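Local coordinates for ACYL carrier protein ACPA (Mycobacterium tuberculosis, PDB 2CGQ) that probably carries acyl chains as thioesters on a phosphopantetheine arm, as acyl carrier proteins do, at residues A[56-59]-A[60-63]; A[78-81]-A[82-86]. All blocks are in the same frame, centred on the assembly; numbering follows the deposited sequence. Where two conformers were deposited one is given.

Overall arrangement
The chain is a small acyl carrier protein of four helices: 27-39, 59-73, 79-84 and 88-96. After helix 27-39 a long loop leads to contact 1, where 56-59 turns into the first turn of helix 59-73. The chain then runs through that helix to contact 2, the short helix 79-84 and its exit to K86. Each contact closes a local turn. They follow in series, neither nested nor crossed. Their centres lie about 13 Å apart and their nearest atoms about 6 Å, without touching. F57 and K61 pack on helix 27-39, while A82 and I85 pack on I66 of helix 59-73. L51 joins both, with backbone hydrogen bonds to F57 and K86.

Contact 1 of 2, residues A[56-59]-A[60-63]; sequences GFDS and LKLF
D58 is the N-cap of helix 59-73: its OD1 accepts from K61 N at 2.9 Å, with a fairly straight N-H...O angle of 160°. The D58 carboxylate reaches this N-H because CG sits between the backbone N and the carbonyl carbon (chi1 59°). The same OD1 also touches the start of the lysine chain, 3.3 Å from K61 CG. The backbone carries on the turn: L62 N bonds to D58 O and F63 N to S59 O.

F57 also meets K61. Its CD2 is 3.5 Å from K61 CB, and K61 O sits at the ring edge. L62 CD2 meets the same ring obliquely, 3.7 Å from F57 CD2. Further out, I35 and L39 of helix 27-39 and L51 of the preceding loop pack on the F57 side chain, which is buried.

The K61 chain is extended beyond CG. It brings NZ to a water at 2.7 Å, and this water donates to G56 O. The lysine is therefore tied back to the loop by solvent.

The segment has the sequence GFDSL, matching the phosphopantetheine attachment motif of carrier proteins, in which the serine takes the prosthetic group. S59 is thus probably the attachment site. The D58 cap would then fix the helix start beside it, and its negative charge would sit favourably at the partly positive N-terminal end of the helix.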
loop_
_atom_site.group_PDB
_atom_site.type_symbol
_atom_site.label_atom_id
_atom_site.label_comp_id
_atom_site.label_asym_id
_atom_site.label_seq_id
_atom_site.Cartn_x
_atom_site.Cartn_y
_atom_site.Cartn_z
ATOM N N GLY A 56 -0.738 6.051 -9.973
ATOM C CA GLY A 56 0.316 7.025 -10.149
ATOM C C GLY A 56 1.321 7.103 -9.014
ATOM O O GLY A 56 1.903 8.173 -8.745
ATOM N N PHE A 57 1.543 6.007 -8.304
ATOM C CA PHE A 57 2.646 5.942 -7.363
ATOM C C PHE A 57 3.966 6.120 -8.098
ATOM O O PHE A 57 4.143 5.652 -9.216
ATOM C CB PHE A 57 2.696 4.610 -6.580
ATOM C CG PHE A 57 1.782 4.568 -5.386
ATOM C CD1 PHE A 57 0.458 4.238 -5.506
ATOM C CD2 PHE A 57 2.257 4.900 -4.131
ATOM C CE1 PHE A 57 -0.352 4.191 -4.384
ATOM C CE2 PHE A 57 1.446 4.848 -3.011
ATOM C CZ PHE A 57 0.172 4.561 -3.118
ATOM N N ASP A 58 4.889 6.817 -7.440
ATOM C CA ASP A 58 6.250 6.941 -7.872
ATOM C C ASP A 58 7.123 6.386 -6.740
ATOM O O ASP A 58 6.616 5.841 -5.762
ATOM C CB ASP A 58 6.569 8.408 -8.252
ATOM C CG ASP A 58 6.350 9.386 -7.123
ATOM O OD1 ASP A 58 6.133 8.973 -5.985
ATOM O OD2 ASP A 58 6.447 10.618 -7.358
ATOM N N SER A 59 8.435 6.449 -6.888
ATOM C CA SER A 59 9.281 5.828 -5.890
ATOM C C SER A 59 9.124 6.453 -4.501
ATOM O O SER A 59 9.101 5.733 -3.520
ATOM C CB SER A 59 10.733 5.841 -6.309
ATOM O OG SER A 59 11.152 7.164 -6.477
ATOM N N LEU A 60 9.001 7.776 -4.438
ATOM C CA LEU A 60 8.805 8.448 -3.140
ATOM C C LEU A 60 7.475 7.930 -2.549
ATOM O O LEU A 60 7.426 7.615 -1.400
ATOM C CB LEU A 60 8.730 9.950 -3.324
ATOM C CG LEU A 60 8.260 10.779 -2.115
ATOM C CD1 LEU A 60 9.053 10.421 -0.954
ATOM C CD2 LEU A 60 8.326 12.240 -2.421
ATOM N N LYS A 61 6.381 7.908 -3.312
ATOM C CA LYS A 61 5.096 7.594 -2.707
ATOM C C LYS A 61 5.046 6.124 -2.309
ATOM O O LYS A 61 4.372 5.741 -1.351
ATOM C CB LYS A 61 3.916 7.983 -3.622
ATOM C CG LYS A 61 3.780 9.545 -3.781
ATOM C CD LYS A 61 2.677 9.924 -4.804
ATOM C CE LYS A 61 2.940 11.319 -5.289
ATOM N NZ LYS A 61 1.812 12.098 -5.952
ATOM N N LEU A 62 5.760 5.279 -3.035
ATOM C CA LEU A 62 5.827 3.871 -2.624
ATOM C C LEU A 62 6.599 3.721 -1.317
ATOM O O LEU A 62 6.239 2.888 -0.496
ATOM C CB LEU A 62 6.508 3.023 -3.667
ATOM C CG LEU A 62 5.676 2.870 -4.927
ATOM C CD1 LEU A 62 6.563 2.367 -6.082
ATOM C CD2 LEU A 62 4.459 2.036 -4.672
ATOM N N PHE A 63 7.682 4.494 -1.146
ATOM C CA PHE A 63 8.421 4.498 0.107
ATOM C C PHE A 63 7.528 4.958 1.243
ATOM O O PHE A 63 7.543 4.421 2.332
ATOM C CB PHE A 63 9.655 5.417 -0.003
ATOM C CG PHE A 63 10.443 5.526 1.249
ATOM C CD1 PHE A 63 11.336 4.515 1.618
ATOM C CD2 PHE A 63 10.254 6.591 2.115
ATOM C CE1 PHE A 63 12.076 4.612 2.770
ATOM C CE2 PHE A 63 10.978 6.663 3.323
ATOM C CZ PHE A 63 11.892 5.675 3.629
HETATM O O HOH W 1 1.940 10.676 -8.256
#

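Contact 2 of 2, residues A[78-81]-A[82-86]; sequences SFRD and AQNIK
Helix 79-84 is the short third helix of the acyl carrier fold, and A82 and Q83 close its first turn onto S78 and F79. S78 is the N-cap: its OG accepts from D81 N at 3.0 Å. The backbone is tight here. A82 N bonds to S78 O, and Q83 N to F79 O at 2.8 Å with an N-H...O angle of 172°. The A82 methyl packs on I66 of helix 59-73, and I85 reaches both I66 and helix 88-96.

The outer side is looser. F79 CG lies anti to the backbone N (chi1 180°), which places the ring beside the Q83 chain. In one of the two conformers modelled for Q83, F79 CE1 is 3.5 Å from Q83 CG, so this oblique approach is not fixed. The R80 and N84 side chains run alongside each other, with R80 CG and N84 ND2 4.1 Å apart. Solvent joins these polar groups. One water accepts from both R80 NH1 and N84 ND2, lying in plane at the guanidinium edge. N84 N bonds to R80 O and, weakly, to D81 O. A second water accepts from N84 ND2 at 2.7 Å and donates to D81 OD1 at 2.8 Å.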
loop_
_atom_site.group_PDB
_atom_site.type_symbol
_atom_site.label_atom_id
_atom_site.label_comp_id
_atom_site.label_asym_id
_atom_site.label_seq_id
_atom_site.Cartn_x
_atom_site.Cartn_y
_atom_site.Cartn_z
ATOM N N SER A 78 9.877 -6.596 4.316
ATOM C CA SER A 78 11.242 -6.747 3.866
ATOM C C SER A 78 11.423 -5.869 2.636
ATOM O O SER A 78 10.453 -5.564 1.929
ATOM C CB SER A 78 11.579 -8.195 3.563
ATOM O OG SER A 78 10.884 -8.683 2.428
ATOM N N PHE A 79 12.664 -5.485 2.351
ATOM C CA PHE A 79 12.894 -4.707 1.146
ATOM C C PHE A 79 12.455 -5.548 -0.067
ATOM O O PHE A 79 11.860 -5.014 -1.041
ATOM C CB PHE A 79 14.365 -4.324 1.012
ATOM C CG PHE A 79 14.636 -3.518 -0.232
ATOM C CD1 PHE A 79 15.262 -4.072 -1.344
ATOM C CD2 PHE A 79 14.227 -2.178 -0.261
ATOM C CE1 PHE A 79 15.456 -3.344 -2.527
ATOM C CE2 PHE A 79 14.450 -1.413 -1.452
ATOM C CZ PHE A 79 15.068 -1.987 -2.537
ATOM N N ARG A 80 12.771 -6.834 -0.025
ATOM C CA ARG A 80 12.516 -7.720 -1.151
ATOM C C ARG A 80 11.003 -7.764 -1.454
ATOM O O ARG A 80 10.539 -7.679 -2.616
ATOM C CB ARG A 80 13.110 -9.089 -0.881
ATOM C CG ARG A 80 12.822 -10.136 -1.918
ATOM C CD ARG A 80 13.440 -11.458 -1.586
ATOM N NE ARG A 80 14.922 -11.427 -1.642
ATOM C CZ ARG A 80 15.630 -11.461 -2.754
ATOM N NH1 ARG A 80 15.059 -11.621 -3.938
ATOM N NH2 ARG A 80 16.932 -11.424 -2.685
ATOM N N ASP A 81 10.229 -7.919 -0.407
ATOM C CA ASP A 81 8.754 -7.927 -0.558
ATOM C C ASP A 81 8.252 -6.594 -1.033
ATOM O O ASP A 81 7.435 -6.541 -1.930
ATOM C CB ASP A 81 8.097 -8.374 0.738
ATOM C CG ASP A 81 8.086 -9.911 0.928
ATOM O OD1 ASP A 81 8.456 -10.701 0.021
ATOM O OD2 ASP A 81 7.759 -10.348 2.056
ATOM N N ALA A 82 8.777 -5.492 -0.475
ATOM C CA ALA A 82 8.380 -4.176 -0.942
ATOM C C ALA A 82 8.648 -4.003 -2.421
ATOM O O ALA A 82 7.784 -3.467 -3.133
ATOM C CB ALA A 82 9.054 -3.092 -0.166
ATOM N N GLN A 83 9.861 -4.404 -2.873
ATOM C CA GLN A 83 10.263 -4.441 -4.303
ATOM C C GLN A 83 9.199 -5.073 -5.189
ATOM O O GLN A 83 8.896 -4.581 -6.298
ATOM C CB GLN A 83 11.573 -5.284 -4.533
ATOM C CG GLN A 83 12.947 -4.581 -4.583
ATOM C CD GLN A 83 14.098 -5.479 -5.172
ATOM O OE1 GLN A 83 14.472 -6.539 -4.595
ATOM N NE2 GLN A 83 14.646 -5.066 -6.375
ATOM N N ASN A 84 8.702 -6.202 -4.723
ATOM C CA ASN A 84 7.842 -7.084 -5.482
ATOM C C ASN A 84 6.371 -6.661 -5.458
ATOM O O ASN A 84 5.594 -7.247 -6.162
ATOM C CB ASN A 84 7.945 -8.511 -4.942
ATOM C CG ASN A 84 9.257 -9.176 -5.290
ATOM O OD1 ASN A 84 9.931 -8.753 -6.222
ATOM N ND2 ASN A 84 9.638 -10.221 -4.536
ATOM N N ILE A 85 5.987 -5.677 -4.640
ATOM C CA ILE A 85 4.602 -5.206 -4.595
ATOM C C ILE A 85 4.267 -4.452 -5.874
ATOM O O ILE A 85 4.943 -3.461 -6.218
ATOM C CB ILE A 85 4.360 -4.325 -3.370
ATOM C CG1 ILE A 85 4.275 -5.206 -2.143
ATOM C CG2 ILE A 85 3.100 -3.470 -3.567
ATOM C CD1 ILE A 85 4.284 -4.444 -0.893
ATOM N N LYS A 86 3.227 -4.905 -6.575
ATOM C CA LYS A 86 2.847 -4.280 -7.825
ATOM C C LYS A 86 1.420 -3.708 -7.786
ATOM O O LYS A 86 1.173 -2.665 -8.369
ATOM C CB LYS A 86 2.913 -5.260 -8.976
ATOM C CG LYS A 86 4.296 -5.781 -9.312
ATOM C CD LYS A 86 5.204 -4.679 -9.730
ATOM C CE LYS A 86 6.266 -5.256 -10.658
ATOM N NZ LYS A 86 7.054 -6.297 -9.950
HETATM O O HOH W 2 12.359 -11.654 -5.151
HETATM O O HOH W 3 7.768 -10.858 -2.647
#